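PDB 6SKY: Serine/threonine-protein kinase Tel1, which phosphorylates serine and threonine residues of proteins with ATP, and probably acts as a DNA damage sensor that activates checkpoint signalling. Local coordinates for residues Lys2606-Gly2611 against Ile2661-Asn2666; Gly2763-Leu2768 against His2777-Val2782; Pro2797-Arg2802 against Ser2938-Tyr2943. One frame throughout, in Å; residues are numbered along the deposited sequence.

Interaction 1. Residues Lys2606-Gly2611 against Ile2661-Asn2666. With AGS (phosphothiophosphoric acid-adenylate ester), chain C.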
loop_
_atom_site.group_PDB
_atom_site.type_symbol
_atom_site.label_atom_id
_atom_site.label_comp_id
_atom_site.label_asym_id
_atom_site.label_seq_id
_atom_site.Cartn_x
_atom_site.Cartn_y
_atom_site.Cartn_z
ATOM N N LYS A 2606 16.278 21.500 42.969
ATOM C CA LYS A 2606 17.351 20.695 43.520
ATOM C C LYS A 2606 18.408 20.435 42.459
ATOM O O LYS A 2606 18.155 20.521 41.258
ATOM C CB LYS A 2606 16.808 19.384 44.068
ATOM C CG LYS A 2606 15.661 19.564 45.018
ATOM C CD LYS A 2606 15.288 18.255 45.652
ATOM C CE LYS A 2606 16.474 17.651 46.365
ATOM N NZ LYS A 2606 16.141 16.360 47.022
ATOM N N GLN A 2607 19.615 20.133 42.920
ATOM C CA GLN A 2607 20.763 20.006 42.038
ATOM C C GLN A 2607 21.720 18.978 42.602
ATOM O O GLN A 2607 21.984 18.971 43.801
ATOM C CB GLN A 2607 21.507 21.331 41.890
ATOM C CG GLN A 2607 20.690 22.443 41.326
ATOM C CD GLN A 2607 21.210 23.773 41.728
ATOM O OE1 GLN A 2607 22.177 23.864 42.467
ATOM N NE2 GLN A 2607 20.579 24.823 41.249
ATOM N N LEU A 2608 22.242 18.122 41.742
ATOM C CA LEU A 2608 23.423 17.346 42.071
ATOM C C LEU A 2608 24.630 18.169 41.672
ATOM O O LEU A 2608 24.732 18.600 40.521
ATOM C CB LEU A 2608 23.455 16.007 41.346
ATOM C CG LEU A 2608 22.464 14.904 41.653
ATOM C CD1 LEU A 2608 21.435 14.861 40.582
ATOM C CD2 LEU A 2608 23.194 13.596 41.711
ATOM N N VAL A 2609 25.529 18.402 42.613
ATOM C CA VAL A 2609 26.807 19.032 42.333
ATOM C C VAL A 2609 27.807 17.891 42.248
ATOM O O VAL A 2609 28.280 17.388 43.265
ATOM C CB VAL A 2609 27.183 20.061 43.398
ATOM C CG1 VAL A 2609 28.407 20.808 42.976
ATOM C CG2 VAL A 2609 26.050 21.025 43.611
ATOM N N LYS A 2610 28.109 17.460 41.033
ATOM C CA LYS A 2610 28.860 16.239 40.810
ATOM C C LYS A 2610 30.317 16.585 40.571
ATOM O O LYS A 2610 30.634 17.367 39.674
ATOM C CB LYS A 2610 28.293 15.464 39.626
ATOM C CG LYS A 2610 28.159 13.988 39.871
ATOM C CD LYS A 2610 27.372 13.349 38.761
ATOM C CE LYS A 2610 26.965 11.937 39.111
ATOM N NZ LYS A 2610 26.101 11.350 38.048
ATOM N N GLY A 2611 31.199 16.006 41.385
ATOM C CA GLY A 2611 32.622 16.139 41.204
ATOM C C GLY A 2611 33.242 14.774 40.965
ATOM O O GLY A 2611 32.593 13.735 41.098
ATOM N N ILE A 2661 23.842 18.734 37.723
ATOM C CA ILE A 2661 22.785 17.941 37.118
ATOM C C ILE A 2661 21.470 18.311 37.775
ATOM O O ILE A 2661 21.398 18.478 38.993
ATOM C CB ILE A 2661 23.070 16.439 37.248
ATOM C CG1 ILE A 2661 24.448 16.139 36.695
ATOM C CG2 ILE A 2661 22.079 15.664 36.475
ATOM C CD1 ILE A 2661 24.765 14.696 36.678
ATOM N N GLU A 2662 20.437 18.460 36.964
ATOM C CA GLU A 2662 19.120 18.783 37.480
ATOM C C GLU A 2662 18.544 17.573 38.183
ATOM O O GLU A 2662 18.434 16.499 37.589
ATOM C CB GLU A 2662 18.211 19.216 36.345
ATOM C CG GLU A 2662 16.836 19.593 36.776
ATOM C CD GLU A 2662 15.882 19.685 35.614
ATOM O OE1 GLU A 2662 15.192 18.687 35.333
ATOM O OE2 GLU A 2662 15.822 20.750 34.971
ATOM N N PHE A 2663 18.188 17.735 39.448
ATOM C CA PHE A 2663 17.564 16.665 40.211
ATOM C C PHE A 2663 16.082 16.663 39.878
ATOM O O PHE A 2663 15.366 17.602 40.228
ATOM C CB PHE A 2663 17.805 16.876 41.699
ATOM C CG PHE A 2663 17.700 15.641 42.512
ATOM C CD1 PHE A 2663 18.787 14.821 42.676
ATOM C CD2 PHE A 2663 16.519 15.304 43.129
ATOM C CE1 PHE A 2663 18.695 13.682 43.426
ATOM C CE2 PHE A 2663 16.424 14.168 43.877
ATOM C CZ PHE A 2663 17.512 13.358 44.027
ATOM N N VAL A 2664 15.621 15.620 39.185
ATOM C CA VAL A 2664 14.253 15.593 38.685
ATOM C C VAL A 2664 13.288 15.517 39.858
ATOM O O VAL A 2664 13.484 14.742 40.802
ATOM C CB VAL A 2664 14.066 14.432 37.697
ATOM C CG1 VAL A 2664 12.670 14.432 37.155
ATOM C CG2 VAL A 2664 15.036 14.571 36.563
ATOM N N SER A 2665 12.228 16.320 39.793
ATOM C CA SER A 2665 11.545 16.824 40.978
ATOM C C SER A 2665 11.020 15.757 41.925
ATOM O O SER A 2665 11.539 15.616 43.035
ATOM C CB SER A 2665 10.384 17.724 40.560
ATOM O OG SER A 2665 10.801 18.684 39.607
ATOM N N ASN A 2666 10.012 14.997 41.516
ATOM C CA ASN A 2666 9.306 14.114 42.440
ATOM C C ASN A 2666 9.266 12.703 41.894
ATOM O O ASN A 2666 8.215 12.091 41.735
ATOM C CB ASN A 2666 7.913 14.633 42.778
ATOM C CG ASN A 2666 7.211 15.219 41.603
ATOM O OD1 ASN A 2666 7.150 14.612 40.545
ATOM N ND2 ASN A 2666 6.668 16.414 41.776
HETATM P PG AGS C . 26.542 3.936 40.319
HETATM S S1G AGS C . 25.442 2.413 39.799
HETATM O O2G AGS C . 26.834 4.834 39.089
HETATM O O3G AGS C . 27.885 3.430 40.913
HETATM P PB AGS C . 24.634 5.723 40.972
HETATM O O1B AGS C . 23.979 5.205 39.758
HETATM O O2B AGS C . 23.744 5.806 42.210
HETATM O O3B AGS C . 25.828 4.796 41.393
HETATM P PA AGS C . 24.705 8.396 41.564
HETATM O O1A AGS C . 25.648 8.637 42.662
HETATM O O2A AGS C . 24.523 9.573 40.608
HETATM O O3A AGS C . 25.162 7.176 40.679
HETATM O "O5'" AGS C . 23.340 7.987 42.215
HETATM C "C5'" AGS C . 22.650 8.949 43.023
HETATM C "C4'" AGS C . 21.239 8.487 43.266
HETATM O "O4'" AGS C . 20.324 9.507 42.825
HETATM C "C3'" AGS C . 20.825 7.221 42.529
HETATM O "O3'" AGS C . 19.859 6.490 43.274
HETATM C "C2'" AGS C . 20.249 7.760 41.223
HETATM O "O2'" AGS C . 19.228 6.910 40.725
HETATM C "C1'" AGS C . 19.650 9.099 41.651
HETATM N N9 AGS C . 19.805 10.146 40.653
HETATM C C8 AGS C . 20.883 10.355 39.840
HETATM N N7 AGS C . 20.753 11.378 39.034
HETATM C C5 AGS C . 19.502 11.881 39.345
HETATM C C6 AGS C . 18.767 12.967 38.839
HETATM N N6 AGS C . 19.210 13.778 37.878
HETATM N N1 AGS C . 17.548 13.195 39.364
HETATM C C2 AGS C . 17.101 12.387 40.327
HETATM N N3 AGS C . 17.701 11.334 40.881
HETATM C C4 AGS C . 18.906 11.131 40.340
#
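The kinase-domain strands 2604-2611 and 2658-2662 run antiparallel over the adenine, and the second leads into the hinge. L2608 and I2661 form a hydrogen-bonded pair: L2608 N gives to I2661 O at 2.9 Å, I2661 N to L2608 O, both bonds in the carbonyl planes. Two residues along, past the non-hydrogen-bonded pair Q2607 and E2662, the bond from F2663 N to K2606 O is weak. F2663 has CG anti to its backbone N (chi1 -157°), which lays one ring face over the adenine, with AGS C2 3.6 Å above the plane at its centre; L2608 meets the ring at its edge, CG in the plane and CD1 3.4 Å from F2663 CD1. An alanine in place of F2663 would take away the ring and would probably leave the C2 end of the base, and L2608, less well packed. K2610 runs extended past I2661, CD 3.6 Å from I2661 CD1, and NZ makes a weak bond to AGS O2A. Adenine N6 donates to E2662 O at 2.8 Å, and V2664 N to N1 at 3.1 Å. Backbone thus reads the base while side chains supply apolar cover, and the lysine charge would probably steady the alpha-phosphate.

Interaction 2. Residues Gly2763-Leu2768 against His2777-Val2782. With AGS (phosphothiophosphoric acid-adenylate ester), chain C.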
loop_
_atom_site.group_PDB
_atom_site.type_symbol
_atom_site.label_atom_id
_atom_site.label_comp_id
_atom_site.label_asym_id
_atom_site.label_seq_id
_atom_site.Cartn_x
_atom_site.Cartn_y
_atom_site.Cartn_z
ATOM N N GLY A 2763 18.837 -0.228 36.883
ATOM C CA GLY A 2763 17.768 0.340 37.673
ATOM C C GLY A 2763 18.052 1.673 38.309
ATOM O O GLY A 2763 17.132 2.286 38.843
ATOM N N HIS A 2764 19.292 2.137 38.288
ATOM C CA HIS A 2764 19.637 3.421 38.874
ATOM C C HIS A 2764 19.631 4.545 37.864
ATOM O O HIS A 2764 19.830 5.697 38.246
ATOM C CB HIS A 2764 21.000 3.346 39.542
ATOM C CG HIS A 2764 20.976 2.684 40.880
ATOM N ND1 HIS A 2764 21.937 1.785 41.282
ATOM C CD2 HIS A 2764 20.106 2.793 41.911
ATOM C CE1 HIS A 2764 21.659 1.367 42.503
ATOM N NE2 HIS A 2764 20.553 1.964 42.907
ATOM N N ASN A 2765 19.416 4.236 36.592
ATOM C CA ASN A 2765 19.319 5.221 35.533
ATOM C C ASN A 2765 17.893 5.466 35.097
ATOM O O ASN A 2765 17.670 6.246 34.175
ATOM C CB ASN A 2765 20.136 4.776 34.327
ATOM C CG ASN A 2765 21.605 4.978 34.515
ATOM O OD1 ASN A 2765 22.027 5.838 35.267
ATOM N ND2 ASN A 2765 22.398 4.189 33.826
ATOM N N ILE A 2766 16.927 4.818 35.732
ATOM C CA ILE A 2766 15.523 4.908 35.370
ATOM C C ILE A 2766 14.772 5.391 36.596
ATOM O O ILE A 2766 14.852 4.771 37.658
ATOM C CB ILE A 2766 14.981 3.558 34.884
ATOM C CG1 ILE A 2766 15.848 3.018 33.755
ATOM C CG2 ILE A 2766 13.551 3.676 34.440
ATOM C CD1 ILE A 2766 15.547 1.619 33.375
ATOM N N LEU A 2767 14.052 6.495 36.453
ATOM C CA LEU A 2767 13.311 7.117 37.534
ATOM C C LEU A 2767 11.825 7.011 37.256
ATOM O O LEU A 2767 11.395 7.142 36.114
ATOM C CB LEU A 2767 13.698 8.586 37.683
ATOM C CG LEU A 2767 15.177 8.947 37.682
ATOM C CD1 LEU A 2767 15.326 10.427 37.633
ATOM C CD2 LEU A 2767 15.848 8.405 38.896
ATOM N N LEU A 2768 11.045 6.783 38.300
ATOM C CA LEU A 2768 9.597 6.707 38.214
ATOM C C LEU A 2768 9.012 7.989 38.771
ATOM O O LEU A 2768 9.226 8.307 39.939
ATOM C CB LEU A 2768 9.072 5.515 39.000
ATOM C CG LEU A 2768 9.625 4.158 38.623
ATOM C CD1 LEU A 2768 9.301 3.169 39.701
ATOM C CD2 LEU A 2768 9.015 3.747 37.324
ATOM N N HIS A 2777 14.597 8.640 31.862
ATOM C CA HIS A 2777 15.888 8.007 31.671
ATOM C C HIS A 2777 16.973 9.064 31.757
ATOM O O HIS A 2777 16.901 10.094 31.086
ATOM C CB HIS A 2777 15.938 7.272 30.338
ATOM C CG HIS A 2777 15.241 5.950 30.360
ATOM N ND1 HIS A 2777 15.902 4.758 30.185
ATOM C CD2 HIS A 2777 13.944 5.633 30.557
ATOM C CE1 HIS A 2777 15.042 3.764 30.267
ATOM N NE2 HIS A 2777 13.847 4.269 30.491
ATOM N N ILE A 2778 17.954 8.818 32.613
ATOM C CA ILE A 2778 19.058 9.725 32.846
ATOM C C ILE A 2778 20.337 8.987 32.486
ATOM O O ILE A 2778 20.317 7.801 32.179
ATOM C CB ILE A 2778 19.090 10.226 34.299
ATOM C CG1 ILE A 2778 19.273 9.062 35.252
ATOM C CG2 ILE A 2778 17.804 10.907 34.641
ATOM C CD1 ILE A 2778 19.220 9.444 36.658
ATOM N N ASP A 2779 21.456 9.709 32.501
ATOM C CA ASP A 2779 22.776 9.107 32.327
ATOM C C ASP A 2779 22.884 8.436 30.955
ATOM O O ASP A 2779 23.148 7.245 30.827
ATOM C CB ASP A 2779 23.040 8.126 33.476
ATOM C CG ASP A 2779 24.491 7.699 33.601
ATOM O OD1 ASP A 2779 25.115 7.306 32.594
ATOM O OD2 ASP A 2779 25.002 7.722 34.741
ATOM N N LEU A 2780 22.684 9.241 29.915
ATOM C CA LEU A 2780 22.500 8.748 28.557
ATOM C C LEU A 2780 23.792 8.738 27.752
ATOM O O LEU A 2780 23.758 8.902 26.534
ATOM C CB LEU A 2780 21.446 9.584 27.834
ATOM C CG LEU A 2780 20.026 9.612 28.384
ATOM C CD1 LEU A 2780 19.204 10.567 27.585
ATOM C CD2 LEU A 2780 19.410 8.252 28.335
ATOM N N GLY A 2781 24.930 8.527 28.396
ATOM C CA GLY A 2781 26.199 8.701 27.723
ATOM C C GLY A 2781 26.734 7.503 26.971
ATOM O O GLY A 2781 27.557 7.661 26.069
ATOM N N VAL A 2782 26.299 6.300 27.336
ATOM C CA VAL A 2782 26.726 5.074 26.660
ATOM C C VAL A 2782 25.707 4.818 25.556
ATOM O O VAL A 2782 24.675 4.199 25.770
ATOM C CB VAL A 2782 26.838 3.901 27.628
ATOM C CG1 VAL A 2782 27.198 2.649 26.898
ATOM C CG2 VAL A 2782 27.860 4.194 28.682
HETATM P PG AGS C . 26.542 3.936 40.319
HETATM S S1G AGS C . 25.442 2.413 39.799
HETATM O O2G AGS C . 26.834 4.834 39.089
HETATM O O3G AGS C . 27.885 3.430 40.913
HETATM P PB AGS C . 24.634 5.723 40.972
HETATM O O1B AGS C . 23.979 5.205 39.758
HETATM O O2B AGS C . 23.744 5.806 42.210
HETATM O O3B AGS C . 25.828 4.796 41.393
HETATM P PA AGS C . 24.705 8.396 41.564
HETATM O O1A AGS C . 25.648 8.637 42.662
HETATM O O2A AGS C . 24.523 9.573 40.608
HETATM O O3A AGS C . 25.162 7.176 40.679
HETATM O "O5'" AGS C . 23.340 7.987 42.215
HETATM C "C5'" AGS C . 22.650 8.949 43.023
HETATM C "C4'" AGS C . 21.239 8.487 43.266
HETATM O "O4'" AGS C . 20.324 9.507 42.825
HETATM C "C3'" AGS C . 20.825 7.221 42.529
HETATM O "O3'" AGS C . 19.859 6.490 43.274
HETATM C "C2'" AGS C . 20.249 7.760 41.223
HETATM O "O2'" AGS C . 19.228 6.910 40.725
HETATM C "C1'" AGS C . 19.650 9.099 41.651
HETATM N N9 AGS C . 19.805 10.146 40.653
HETATM C C8 AGS C . 20.883 10.355 39.840
HETATM N N7 AGS C . 20.753 11.378 39.034
HETATM C C5 AGS C . 19.502 11.881 39.345
HETATM C C6 AGS C . 18.767 12.967 38.839
HETATM N N6 AGS C . 19.210 13.778 37.878
HETATM N N1 AGS C . 17.548 13.195 39.364
HETATM C C2 AGS C . 17.101 12.387 40.327
HETATM N N3 AGS C . 17.701 11.334 40.881
HETATM C C4 AGS C . 18.906 11.131 40.340
#
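The H2777 imidazole carries I2766 on one face: I2766 CG1 sits 3.6 Å above the ring plane, offset toward the rim, in a CH-pi contact 26° off the normal, with the two side chains alongside. H2777 ND1 is hydrogen-bonded to NH2 of R2761. The H2764 ring has AGS O2B over one face and meets H2671 edge-to-face. The N2765 amide and D2779 carboxylate cross obliquely, their planes 42° apart, with OD1 of N2765 3.1 Å from D2779 CB. H2764, N2765 and D2779 belong to the active site of a PI3K-related kinase: G2763-N2765 close the DRHxxN sequence of the catalytic loop, D2779-G2781 form the DLG start of the activation segment, and N2765 and D2779 are the magnesium site. I2766 and H2777 make an antiparallel non-hydrogen-bonded pair, beside which I2778 N gives a nearly straight bond to N2765 O, 3.0 Å long and in the carbonyl plane. I2778 puts CG1 in the crowded position between backbone N and carbonyl carbon (chi1 61°), so CD1 comes to 3.4 Å from AGS N7; its CG2 meets L2767 CD1, the two chains crossing at about a right angle. L2767 CD1 also reaches AGS C2, while H2764 O accepts from the ribose O2' at 2.8 Å. N2765 ND2 is held by D2760 O. A salt bridge from R2856 to D2779 OD1, with the nearby metal, would probably keep that carboxylate ionised.

Interaction 3. Residues Pro2797-Arg2802 against Ser2938-Tyr2943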
loop_
_atom_site.group_PDB
_atom_site.type_symbol
_atom_site.label_atom_id
_atom_site.label_comp_id
_atom_site.label_asym_id
_atom_site.label_seq_id
_atom_site.Cartn_x
_atom_site.Cartn_y
_atom_site.Cartn_z
ATOM N N PRO A 2797 18.229 -5.078 23.291
ATOM C CA PRO A 2797 17.976 -3.772 22.681
ATOM C C PRO A 2797 17.510 -2.723 23.671
ATOM O O PRO A 2797 17.782 -1.535 23.472
ATOM C CB PRO A 2797 16.904 -4.085 21.635
ATOM C CG PRO A 2797 16.262 -5.298 22.117
ATOM C CD PRO A 2797 17.288 -6.096 22.814
ATOM N N PHE A 2798 16.813 -3.125 24.725
ATOM C CA PHE A 2798 16.326 -2.218 25.750
ATOM C C PHE A 2798 15.959 -3.052 26.964
ATOM O O PHE A 2798 16.007 -4.280 26.928
ATOM C CB PHE A 2798 15.143 -1.385 25.250
ATOM C CG PHE A 2798 14.149 -2.151 24.426
ATOM C CD1 PHE A 2798 14.160 -2.065 23.053
ATOM C CD2 PHE A 2798 13.190 -2.935 25.023
ATOM C CE1 PHE A 2798 13.251 -2.753 22.307
ATOM C CE2 PHE A 2798 12.288 -3.618 24.273
ATOM C CZ PHE A 2798 12.317 -3.525 22.919
ATOM N N ARG A 2799 15.593 -2.375 28.045
ATOM C CA ARG A 2799 15.243 -3.045 29.294
ATOM C C ARG A 2799 13.763 -3.397 29.288
ATOM O O ARG A 2799 12.908 -2.513 29.278
ATOM C CB ARG A 2799 15.584 -2.174 30.495
ATOM C CG ARG A 2799 15.347 -2.879 31.788
ATOM C CD ARG A 2799 15.779 -2.073 32.967
ATOM N NE ARG A 2799 15.750 -2.884 34.168
ATOM C CZ ARG A 2799 16.813 -3.454 34.702
ATOM N NH1 ARG A 2799 16.698 -4.189 35.783
ATOM N NH2 ARG A 2799 17.990 -3.280 34.158
ATOM N N LEU A 2800 13.466 -4.689 29.271
ATOM C CA LEU A 2800 12.103 -5.200 29.295
ATOM C C LEU A 2800 12.024 -6.404 30.220
ATOM O O LEU A 2800 11.548 -7.472 29.845
ATOM C CB LEU A 2800 11.626 -5.556 27.893
ATOM C CG LEU A 2800 10.135 -5.544 27.596
ATOM C CD1 LEU A 2800 9.575 -4.179 27.832
ATOM C CD2 LEU A 2800 9.912 -5.949 26.170
ATOM N N THR A 2801 12.535 -6.261 31.436
ATOM C CA THR A 2801 12.524 -7.362 32.384
ATOM C C THR A 2801 11.095 -7.660 32.833
ATOM O O THR A 2801 10.133 -7.053 32.376
ATOM C CB THR A 2801 13.424 -7.041 33.567
ATOM O OG1 THR A 2801 12.843 -5.994 34.343
ATOM C CG2 THR A 2801 14.759 -6.586 33.078
ATOM N N ARG A 2802 10.945 -8.632 33.729
ATOM C CA ARG A 2802 9.609 -9.022 34.164
ATOM C C ARG A 2802 8.937 -7.933 34.981
ATOM O O ARG A 2802 7.709 -7.821 34.967
ATOM C CB ARG A 2802 9.667 -10.309 34.974
ATOM C CG ARG A 2802 9.997 -11.541 34.182
ATOM C CD ARG A 2802 10.213 -12.701 35.113
ATOM N NE ARG A 2802 11.113 -12.340 36.197
ATOM C CZ ARG A 2802 11.053 -12.860 37.413
ATOM N NH1 ARG A 2802 10.133 -13.760 37.698
ATOM N NH2 ARG A 2802 11.902 -12.468 38.342
ATOM N N SER A 2938 25.572 -8.817 36.369
ATOM C CA SER A 2938 24.741 -8.962 37.558
ATOM C C SER A 2938 24.271 -7.622 38.102
ATOM O O SER A 2938 23.225 -7.557 38.751
ATOM C CB SER A 2938 25.498 -9.720 38.635
ATOM O OG SER A 2938 26.476 -8.899 39.231
ATOM N N GLY A 2939 25.028 -6.550 37.871
ATOM C CA GLY A 2939 24.593 -5.237 38.304
ATOM C C GLY A 2939 23.467 -4.671 37.475
ATOM O O GLY A 2939 22.760 -3.776 37.938
ATOM N N TRP A 2940 23.320 -5.148 36.247
ATOM C CA TRP A 2940 22.149 -4.961 35.398
ATOM C C TRP A 2940 21.129 -5.960 35.899
ATOM O O TRP A 2940 21.108 -7.110 35.473
ATOM C CB TRP A 2940 22.525 -5.232 33.950
ATOM C CG TRP A 2940 21.730 -4.589 32.874
ATOM C CD1 TRP A 2940 22.103 -3.527 32.130
ATOM C CD2 TRP A 2940 20.466 -5.010 32.365
ATOM N NE1 TRP A 2940 21.148 -3.237 31.204
ATOM C CE2 TRP A 2940 20.128 -4.140 31.328
ATOM C CE3 TRP A 2940 19.581 -6.033 32.694
ATOM C CZ2 TRP A 2940 18.947 -4.256 30.621
ATOM C CZ3 TRP A 2940 18.414 -6.143 31.992
ATOM C CH2 TRP A 2940 18.105 -5.262 30.970
ATOM N N ALA A 2941 20.288 -5.548 36.837
ATOM C CA ALA A 2941 19.492 -6.536 37.552
ATOM C C ALA A 2941 18.420 -7.134 36.659
ATOM O O ALA A 2941 17.306 -6.618 36.587
ATOM C CB ALA A 2941 18.851 -5.909 38.783
ATOM N N ALA A 2942 18.737 -8.237 35.989
ATOM C CA ALA A 2942 17.799 -8.804 35.035
ATOM C C ALA A 2942 16.760 -9.677 35.713
ATOM O O ALA A 2942 15.646 -9.813 35.201
ATOM C CB ALA A 2942 18.548 -9.605 33.979
ATOM N N TYR A 2943 17.111 -10.286 36.843
ATOM C CA TYR A 2943 16.134 -11.038 37.619
ATOM C C TYR A 2943 14.984 -10.145 38.049
ATOM O O TYR A 2943 13.834 -10.587 38.104
ATOM C CB TYR A 2943 16.808 -11.662 38.836
ATOM C CG TYR A 2943 17.567 -10.665 39.661
ATOM C CD1 TYR A 2943 16.964 -10.005 40.703
ATOM C CD2 TYR A 2943 18.884 -10.369 39.383
ATOM C CE1 TYR A 2943 17.640 -9.085 41.442
ATOM C CE2 TYR A 2943 19.572 -9.449 40.121
ATOM C CZ TYR A 2943 18.942 -8.812 41.151
ATOM O OH TYR A 2943 19.619 -7.888 41.902
#
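R2802 NH1 is the best-held polar atom here, gripped by two acceptors, F2717 O and, weakly, T2714 O. NH2 of the same guanidinium makes the bond that crosses the contact, to Y2943 O at 2.7 Å, with an N-H...O angle of 168° and the oxygen in the guanidinium plane. R2799 CG stands anti to the backbone N and the chain runs extended to NE, bringing the guanidinium tip to tip with W2940. NH2 sits 3.3 Å above the indole plane, over its centre, and R2799 CZ is 4.3 Å from the centroid of the six-membered ring, 14° off its normal. This is a cation-pi contact, tilted rather than flat, with the planes 37° apart. R2799 NH2 is also hydrogen-bonded to R2761 O, in the catalytic loop. T2801 CG2 fills the angle, 3.8 Å from W2940 CZ3 and as far above one face of the R2799 guanidinium. T2801, the N-cap of helix 2802-2806, bonds through OG1 to A2944 O. The contact thus ties the FATC tail to the kinase domain. The buried charge of R2799 is probably stabilised by the polarisable indole face and the R2761 carbonyl, while backbone carbonyls hold the partly exposed R2802.

Overall arrangement
Interactions 1 and 2 close on the same nucleotide from two sheets, the first through strands and hinge, the second through the catalytic loop and the start of the activation segment; V2664 CB touches L2767 CD1 at 4.2 Å where they meet. Both are only partly buried. Interaction 3 is the buried one, its centre about 25 Å from that of interaction 1, and joins the kinase domain to the FATC tail. It reaches the site through interaction 2, I2766 CD1 lying 3.7 Å from R2799 CD. Strand pairing and hinge bonds to adenine dominate interaction 1, the metal site and a ribose bond interaction 2, and arginine-aromatic and arginine-carbonyl contacts interaction 3.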